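Local atomic coordinates of 1,4-dihydroxy-6-naphtoate synthase (Archaeoglobus fulgidus, PDB entry 1ZBM), a protein that probably converts cyclic dehypoxanthine futalosine into 1,4-dihydroxy-6-naphthoate, a step in the biosynthesis of menaquinone (vitamin K2). Residues A[133-136]-A[137-140]; A[187-190]-A[191-194]; A[198-201]-A[202-206]. All coordinates share one frame; numbering follows the deposited sequence.

Contact 1 (A[133-136]-A[137-140]); sequences FDRI and IQAV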
loop_
_atom_site.group_PDB
_atom_site.type_symbol
_atom_site.label_atom_id
_atom_site.label_comp_id
_atom_site.label_asym_id
_atom_site.label_seq_id
_atom_site.Cartn_x
_atom_site.Cartn_y
_atom_site.Cartn_z
ATOM N N PHE A 133 2.116 -7.879 -10.189
ATOM C CA PHE A 133 0.794 -8.117 -9.618
ATOM C C PHE A 133 -0.261 -8.503 -10.655
ATOM O O PHE A 133 -1.078 -9.395 -10.420
ATOM C CB PHE A 133 0.306 -6.889 -8.825
ATOM C CG PHE A 133 -0.445 -5.887 -9.660
ATOM C CD1 PHE A 133 0.231 -5.051 -10.538
ATOM C CD2 PHE A 133 -1.839 -5.827 -9.612
ATOM C CE1 PHE A 133 -0.463 -4.173 -11.362
ATOM C CE2 PHE A 133 -2.547 -4.952 -10.432
ATOM C CZ PHE A 133 -1.855 -4.124 -11.309
ATOM N N ASP A 134 -0.226 -7.833 -11.800
ATOM C CA ASP A 134 -1.180 -8.073 -12.873
ATOM C C ASP A 134 -1.063 -9.453 -13.529
ATOM O O ASP A 134 -1.508 -9.646 -14.661
ATOM C CB ASP A 134 -1.037 -6.985 -13.939
ATOM C CG ASP A 134 0.374 -6.872 -14.458
ATOM O OD1 ASP A 134 0.903 -7.880 -14.962
ATOM O OD2 ASP A 134 0.966 -5.776 -14.357
ATOM N N ARG A 135 -0.465 -10.414 -12.838
ATOM C CA ARG A 135 -0.362 -11.743 -13.412
ATOM C C ARG A 135 -0.542 -12.831 -12.376
ATOM O O ARG A 135 -0.571 -14.014 -12.701
ATOM C CB ARG A 135 0.971 -11.928 -14.131
ATOM C CG ARG A 135 0.867 -12.982 -15.193
ATOM C CD ARG A 135 2.101 -13.063 -16.048
ATOM N NE ARG A 135 1.956 -14.058 -17.110
ATOM C CZ ARG A 135 1.593 -15.327 -16.922
ATOM N NH1 ARG A 135 1.500 -16.157 -17.963
ATOM N NH2 ARG A 135 1.321 -15.770 -15.700
ATOM N N ILE A 136 -0.691 -12.420 -11.124
ATOM C CA ILE A 136 -0.868 -13.359 -10.024
ATOM C C ILE A 136 -2.114 -14.225 -10.184
ATOM O O ILE A 136 -2.040 -15.443 -10.065
ATOM C CB ILE A 136 -1.004 -12.638 -8.685
ATOM C CG1 ILE A 136 0.127 -11.620 -8.519
ATOM C CG2 ILE A 136 -1.027 -13.656 -7.564
ATOM C CD1 ILE A 136 1.500 -12.200 -8.380
ATOM N N ILE A 137 -3.257 -13.592 -10.439
ATOM C CA ILE A 137 -4.504 -14.323 -10.570
ATOM C C ILE A 137 -4.457 -15.350 -11.681
ATOM O O ILE A 137 -4.838 -16.506 -11.487
ATOM C CB ILE A 137 -5.690 -13.384 -10.820
ATOM C CG1 ILE A 137 -5.891 -12.473 -9.613
ATOM C CG2 ILE A 137 -6.963 -14.203 -11.053
ATOM C CD1 ILE A 137 -6.394 -13.201 -8.386
ATOM N N GLN A 138 -4.001 -14.932 -12.852
ATOM C CA GLN A 138 -3.916 -15.849 -13.976
ATOM C C GLN A 138 -3.030 -17.054 -13.605
ATOM O O GLN A 138 -3.440 -18.201 -13.776
ATOM C CB GLN A 138 -3.359 -15.118 -15.208
ATOM C CG GLN A 138 -3.447 -15.916 -16.502
ATOM C CD GLN A 138 -2.908 -15.156 -17.704
ATOM O OE1 GLN A 138 -2.077 -15.676 -18.462
ATOM N NE2 GLN A 138 -3.376 -13.920 -17.890
ATOM N N ALA A 139 -1.839 -16.796 -13.064
ATOM C CA ALA A 139 -0.918 -17.872 -12.696
ATOM C C ALA A 139 -1.526 -18.913 -11.759
ATOM O O ALA A 139 -1.200 -20.100 -11.833
ATOM C CB ALA A 139 0.353 -17.291 -12.064
ATOM N N VAL A 140 -2.400 -18.472 -10.869
ATOM C CA VAL A 140 -3.021 -19.393 -9.938
ATOM C C VAL A 140 -4.073 -20.262 -10.612
ATOM O O VAL A 140 -4.067 -21.497 -10.478
ATOM C CB VAL A 140 -3.647 -18.639 -8.777
ATOM C CG1 VAL A 140 -4.325 -19.612 -7.831
ATOM C CG2 VAL A 140 -2.563 -17.855 -8.059
HETATM O O HOH W 1 -3.462 -10.734 -10.953
#
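Arg135 and Gln138 meet at their polar ends, one turn apart. Gln138 OE1 lies over one face of the Arg135 guanidinium, offset toward its rim, and is 3.6 Å from Arg135 NH1. The amide and guanidinium planes are turned 47° from each other. The edge of the same guanidinium faces Ala139, whose CB is 4.1 Å from Arg135 NH2. The Arg135 chain runs extended from CG to NE, with CG anti to the backbone N (chi1 -155°), and this carries the guanidinium along the outside of the first turn. Its stronger polar partner is Glu144, which forms a salt bridge with NH2 from the loop beyond the helix.

The backbone beneath is the N-terminal turn of helix 136-141, with Arg135 at the N-cap position. Ala139 N donates to Arg135 O at 3.1 Å, a nearly straight bond with an N-H...O angle of 167°. Val140 N donates to Ile136 O at 3.2 Å. Val140 CG2 lies beside the backbone N and comes close to the same carbonyl oxygen. On the buried side Ile136 CG2 and Val140 CG2 meet loosely at 4.5 Å.

Before the helix, the chain turns at Phe133, where Ile136 N donates to Phe133 O. A water bridges this turn to the helix start. It donates to Phe133 O at 2.8 Å and accepts from Ile137 N at 2.9 Å, so the N-H of Ile136 and that of Ile137 each have a partner.

Further out, Ile136 and Ile137 pack on Leu150 of strand 147-150, which fixes the helix against the sheet of the periplasmic-binding-protein-like fold. The Phe133 ring stands edge-to-face with His152, the predicted proton acceptor, and also touches Asp46 and Arg227.

Contact 2 (A[187-190]-A[191-194]); sequences AIRR and DLSV
Asp191 carries its CG between the backbone N and the carbonyl carbon (chi1 73°), while the Arg189 chain bends at chi3. Together these torsions bring the carboxylate to the NE side of the guanidinium. The two residues belong to a type I beta turn, Arg189 to Leu192, that closes strand 181-189 and leads toward helix 194-213.

Arg189 NE donates to Asp191 OD1 at 2.6 Å in a salt bridge. The N-H...O angle is 148°. OD1 is met on its syn side and lies near the guanidinium plane, at the edge. The carboxylate is not flat against the guanidinium: the planes are 30° apart, and Asp191 OD2 stays 3.6 Å from Arg189 NH2. The Arg189 NH1 corner is held separately by Ala57 O, which limits how far the guanidinium can turn.

Across the turn Leu192 folds back over the strand end. Leu192 CG sits 3.7 Å from Arg189 O. The neighbouring Arg190 takes no part in the salt bridge; its NH2 is hydrogen-bonded to Asp73 O. Backbone bonds from Ala187 and Arg189 to strand 61-65 and its lead-in, and from Ile188 and Arg190 to strand 76-86 and its lead-in, keep the strand end within the sheet. Ser193 OG caps Val196 N at the start of the next helix. The apolar contact is tight, with Leu192 CD1 3.5 Å from Ile188 CG1.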
loop_
_atom_site.group_PDB
_atom_site.type_symbol
_atom_site.label_atom_id
_atom_site.label_comp_id
_atom_site.label_asym_id
_atom_site.label_seq_id
_atom_site.Cartn_x
_atom_site.Cartn_y
_atom_site.Cartn_z
ATOM N N ALA A 187 5.951 8.596 2.196
ATOM C CA ALA A 187 7.285 8.945 2.651
ATOM C C ALA A 187 7.815 10.242 2.033
ATOM O O ALA A 187 7.693 10.463 0.823
ATOM C CB ALA A 187 8.232 7.795 2.336
ATOM N N ILE A 188 8.413 11.091 2.869
ATOM C CA ILE A 188 8.973 12.358 2.402
ATOM C C ILE A 188 10.472 12.439 2.717
ATOM O O ILE A 188 10.887 12.220 3.852
ATOM C CB ILE A 188 8.203 13.582 3.014
ATOM C CG1 ILE A 188 8.783 14.901 2.490
ATOM C CG2 ILE A 188 8.259 13.550 4.516
ATOM C CD1 ILE A 188 7.919 16.098 2.817
ATOM N N ARG A 189 11.267 12.751 1.690
ATOM C CA ARG A 189 12.718 12.836 1.806
ATOM C C ARG A 189 13.089 13.747 2.977
ATOM O O ARG A 189 12.423 14.750 3.221
ATOM C CB ARG A 189 13.317 13.340 0.474
ATOM C CG ARG A 189 14.695 12.742 0.112
ATOM C CD ARG A 189 15.046 12.870 -1.387
ATOM N NE ARG A 189 15.191 14.259 -1.819
ATOM C CZ ARG A 189 15.150 14.667 -3.088
ATOM N NH1 ARG A 189 14.970 13.792 -4.075
ATOM N NH2 ARG A 189 15.273 15.961 -3.367
ATOM N N ARG A 190 14.138 13.398 3.713
ATOM C CA ARG A 190 14.521 14.191 4.875
ATOM C C ARG A 190 15.260 15.493 4.577
ATOM O O ARG A 190 15.392 16.343 5.460
ATOM C CB ARG A 190 15.357 13.332 5.829
ATOM C CG ARG A 190 14.603 12.161 6.471
ATOM C CD ARG A 190 15.566 11.262 7.245
ATOM N NE ARG A 190 14.925 10.087 7.829
ATOM C CZ ARG A 190 14.154 10.111 8.911
ATOM N NH1 ARG A 190 13.916 11.254 9.539
ATOM N NH2 ARG A 190 13.631 8.982 9.368
ATOM N N ASP A 191 15.736 15.661 3.344
ATOM C CA ASP A 191 16.473 16.874 2.978
ATOM C C ASP A 191 15.594 18.062 2.571
ATOM O O ASP A 191 16.110 19.134 2.235
ATOM C CB ASP A 191 17.445 16.579 1.835
ATOM C CG ASP A 191 16.738 16.389 0.517
ATOM O OD1 ASP A 191 16.020 15.383 0.365
ATOM O OD2 ASP A 191 16.881 17.259 -0.365
ATOM N N LEU A 192 14.279 17.881 2.587
ATOM C CA LEU A 192 13.364 18.962 2.221
ATOM C C LEU A 192 13.169 19.889 3.408
ATOM O O LEU A 192 13.182 19.445 4.555
ATOM C CB LEU A 192 12.011 18.394 1.805
ATOM C CG LEU A 192 12.037 17.367 0.673
ATOM C CD1 LEU A 192 10.612 16.944 0.365
ATOM C CD2 LEU A 192 12.703 17.971 -0.568
ATOM N N SER A 193 12.969 21.170 3.128
ATOM C CA SER A 193 12.786 22.154 4.185
ATOM C C SER A 193 11.533 21.917 5.023
ATOM O O SER A 193 10.603 21.225 4.603
ATOM C CB SER A 193 12.733 23.564 3.591
ATOM O OG SER A 193 11.528 23.761 2.868
ATOM N N VAL A 194 11.523 22.496 6.218
ATOM C CA VAL A 194 10.390 22.371 7.120
ATOM C C VAL A 194 9.177 22.981 6.420
ATOM O O VAL A 194 8.043 22.497 6.548
ATOM C CB VAL A 194 10.677 23.110 8.456
ATOM C CG1 VAL A 194 9.439 23.116 9.340
ATOM C CG2 VAL A 194 11.829 22.424 9.183
#

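Contact 3 (A[198-201]-A[202-206]); sequences EEFL and RAMRE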
loop_
_atom_site.group_PDB
_atom_site.type_symbol
_atom_site.label_atom_id
_atom_site.label_comp_id
_atom_site.label_asym_id
_atom_site.label_seq_id
_atom_site.Cartn_x
_atom_site.Cartn_y
_atom_site.Cartn_z
ATOM N N GLU A 198 5.677 20.889 5.889
ATOM C CA GLU A 198 4.377 21.260 6.432
ATOM C C GLU A 198 3.360 21.547 5.343
ATOM O O GLU A 198 2.196 21.149 5.442
ATOM C CB GLU A 198 4.509 22.484 7.339
ATOM C CG GLU A 198 3.311 22.678 8.265
ATOM C CD GLU A 198 3.271 21.674 9.411
ATOM O OE1 GLU A 198 2.173 21.119 9.687
ATOM O OE2 GLU A 198 4.334 21.455 10.045
ATOM N N GLU A 199 3.802 22.229 4.293
ATOM C CA GLU A 199 2.907 22.576 3.195
ATOM C C GLU A 199 2.338 21.351 2.512
ATOM O O GLU A 199 1.132 21.259 2.289
ATOM C CB GLU A 199 3.643 23.436 2.165
ATOM C CG GLU A 199 2.764 23.925 1.028
ATOM C CD GLU A 199 1.535 24.671 1.531
ATOM O OE1 GLU A 199 1.624 25.340 2.575
ATOM O OE2 GLU A 199 0.487 24.595 0.867
ATOM N N PHE A 200 3.208 20.409 2.167
ATOM C CA PHE A 200 2.736 19.211 1.493
ATOM C C PHE A 200 1.824 18.390 2.385
ATOM O O PHE A 200 0.868 17.767 1.914
ATOM C CB PHE A 200 3.896 18.340 1.037
ATOM C CG PHE A 200 3.450 17.131 0.302
ATOM C CD1 PHE A 200 3.070 17.217 -1.027
ATOM C CD2 PHE A 200 3.309 15.921 0.963
ATOM C CE1 PHE A 200 2.556 16.109 -1.686
ATOM C CE2 PHE A 200 2.795 14.813 0.311
ATOM C CZ PHE A 200 2.414 14.907 -1.013
ATOM N N LEU A 201 2.137 18.364 3.676
ATOM C CA LEU A 201 1.311 17.628 4.624
ATOM C C LEU A 201 -0.089 18.219 4.608
ATOM O O LEU A 201 -1.082 17.486 4.617
ATOM C CB LEU A 201 1.884 17.729 6.031
ATOM C CG LEU A 201 0.898 17.212 7.068
ATOM C CD1 LEU A 201 0.617 15.745 6.813
ATOM C CD2 LEU A 201 1.470 17.428 8.464
ATOM N N ARG A 202 -0.157 19.551 4.579
ATOM C CA ARG A 202 -1.434 20.269 4.553
ATOM C C ARG A 202 -2.217 19.944 3.288
ATOM O O ARG A 202 -3.413 19.665 3.348
ATOM C CB ARG A 202 -1.204 21.787 4.628
ATOM C CG ARG A 202 -2.503 22.615 4.693
ATOM C CD ARG A 202 -2.232 24.122 4.643
ATOM N NE ARG A 202 -1.787 24.528 3.303
ATOM C CZ ARG A 202 -2.589 24.600 2.242
ATOM N NH1 ARG A 202 -3.878 24.308 2.358
ATOM N NH2 ARG A 202 -2.098 24.937 1.062
ATOM N N ALA A 203 -1.540 19.971 2.145
ATOM C CA ALA A 203 -2.190 19.690 0.878
ATOM C C ALA A 203 -2.623 18.239 0.808
ATOM O O ALA A 203 -3.670 17.920 0.242
ATOM C CB ALA A 203 -1.254 20.007 -0.274
HETATM N N MSE A 204 -1.812 17.356 1.382
HETATM C CA MSE A 204 -2.110 15.928 1.363
HETATM C C MSE A 204 -3.372 15.643 2.164
HETATM O O MSE A 204 -4.261 14.925 1.702
HETATM C CB MSE A 204 -0.927 15.135 1.934
HETATM C CG MSE A 204 -1.011 13.632 1.712
HETATM SE SE MSE A 204 -0.928 13.068 -0.157
HETATM C CE MSE A 204 -2.755 12.421 -0.396
ATOM N N ARG A 205 -3.452 16.211 3.363
ATOM C CA ARG A 205 -4.621 16.017 4.225
ATOM C C ARG A 205 -5.888 16.546 3.579
ATOM O O ARG A 205 -6.946 15.916 3.639
ATOM C CB ARG A 205 -4.414 16.713 5.566
ATOM C CG ARG A 205 -3.502 15.950 6.485
ATOM C CD ARG A 205 -3.306 16.668 7.797
ATOM N NE ARG A 205 -2.678 15.773 8.768
ATOM C CZ ARG A 205 -1.920 16.176 9.776
ATOM N NH1 ARG A 205 -1.683 17.468 9.956
ATOM N NH2 ARG A 205 -1.400 15.282 10.595
ATOM N N GLU A 206 -5.776 17.707 2.947
ATOM C CA GLU A 206 -6.928 18.289 2.304
ATOM C C GLU A 206 -7.429 17.398 1.184
ATOM O O GLU A 206 -8.638 17.239 1.003
ATOM C CB GLU A 206 -6.592 19.660 1.740
ATOM C CG GLU A 206 -7.819 20.410 1.267
ATOM C CD GLU A 206 -7.492 21.783 0.753
ATOM O OE1 GLU A 206 -6.777 22.529 1.467
ATOM O OE2 GLU A 206 -7.959 22.120 -0.359
#
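Arg202 reaches back along helix 194-213 to Glu199, an i to i+3 salt bridge along an alpha-helix, running from a buried glutamate to an exposed arginine. The two side chains lie side by side and point the same way. Arg202 NH2 donates to the syn lone pair of Glu199 OE2 at 2.6 Å, with an N-H...O angle of 149°. Arg202 NE adds a weak bond to the same oxygen. Glu199 bends at chi2 (55°), which turns its carboxylate along the helix toward the arginine. Thr36 OG1 also bonds Glu199 OE2, and Asp35 O takes Arg202 NH2, so the pair ties the helix to the loop before strand 39-44. On its other side Arg202 NH1 forms a longer salt bridge with Glu206 OE1, at 3.5 Å, making a three-residue network.

Ala203 N donates to Glu199 O at 3.0 Å, an i to i+4 bond of the helix. Its CB touches Val34 and Met29.

Met204, a selenomethionine, donates its N-H to Phe200 O at 2.8 Å. Its side chain runs beside that of Phe200. Met204 SE sits 4.9 Å from the centroid of the Phe200 ring, 54° off the ring normal, in an oblique Met-aromatic contact. Helix 20-30 packs here through Met25, Phe26 and Met29.

Arg205 crosses Leu201 obliquely. The leucine CD2 lies over one face of the guanidinium, offset toward its rim, while Tyr247 O accepts from NE. With an alanine here, the Leu201 methyl groups would probably lose the guanidinium lying against them and Tyr247 O would lose this donor. The backbone holds the two residues together as well, Arg205 N donating to Leu201 O at 3.0 Å. Leu201 CD2 makes its nearest approach to the guanidinium at Arg205 NH1, 3.5 Å away.

Contacts 2 and 3 adjoin in the chain. The turn of 187-194 ends strand 181-189. Contact 3 lies on helix 194-213, which follows; their centres are about 13 Å apart. They share strand 76-86, where Leu79 touches both Ile188 and Phe200. Contact 1 lies on the opposite side of the chain's centre, about 36 Å from each of the others between centres, with nearest atoms about 20 Å away. It packs against the other of the two mixed sheets. It is also the contact near the predicted active site: the Ile136 side chain is about 8 Å from that of His152, and Phe133 of the same segment touches that histidine directly. Contacts 2 and 3 lie away from the annotated sites.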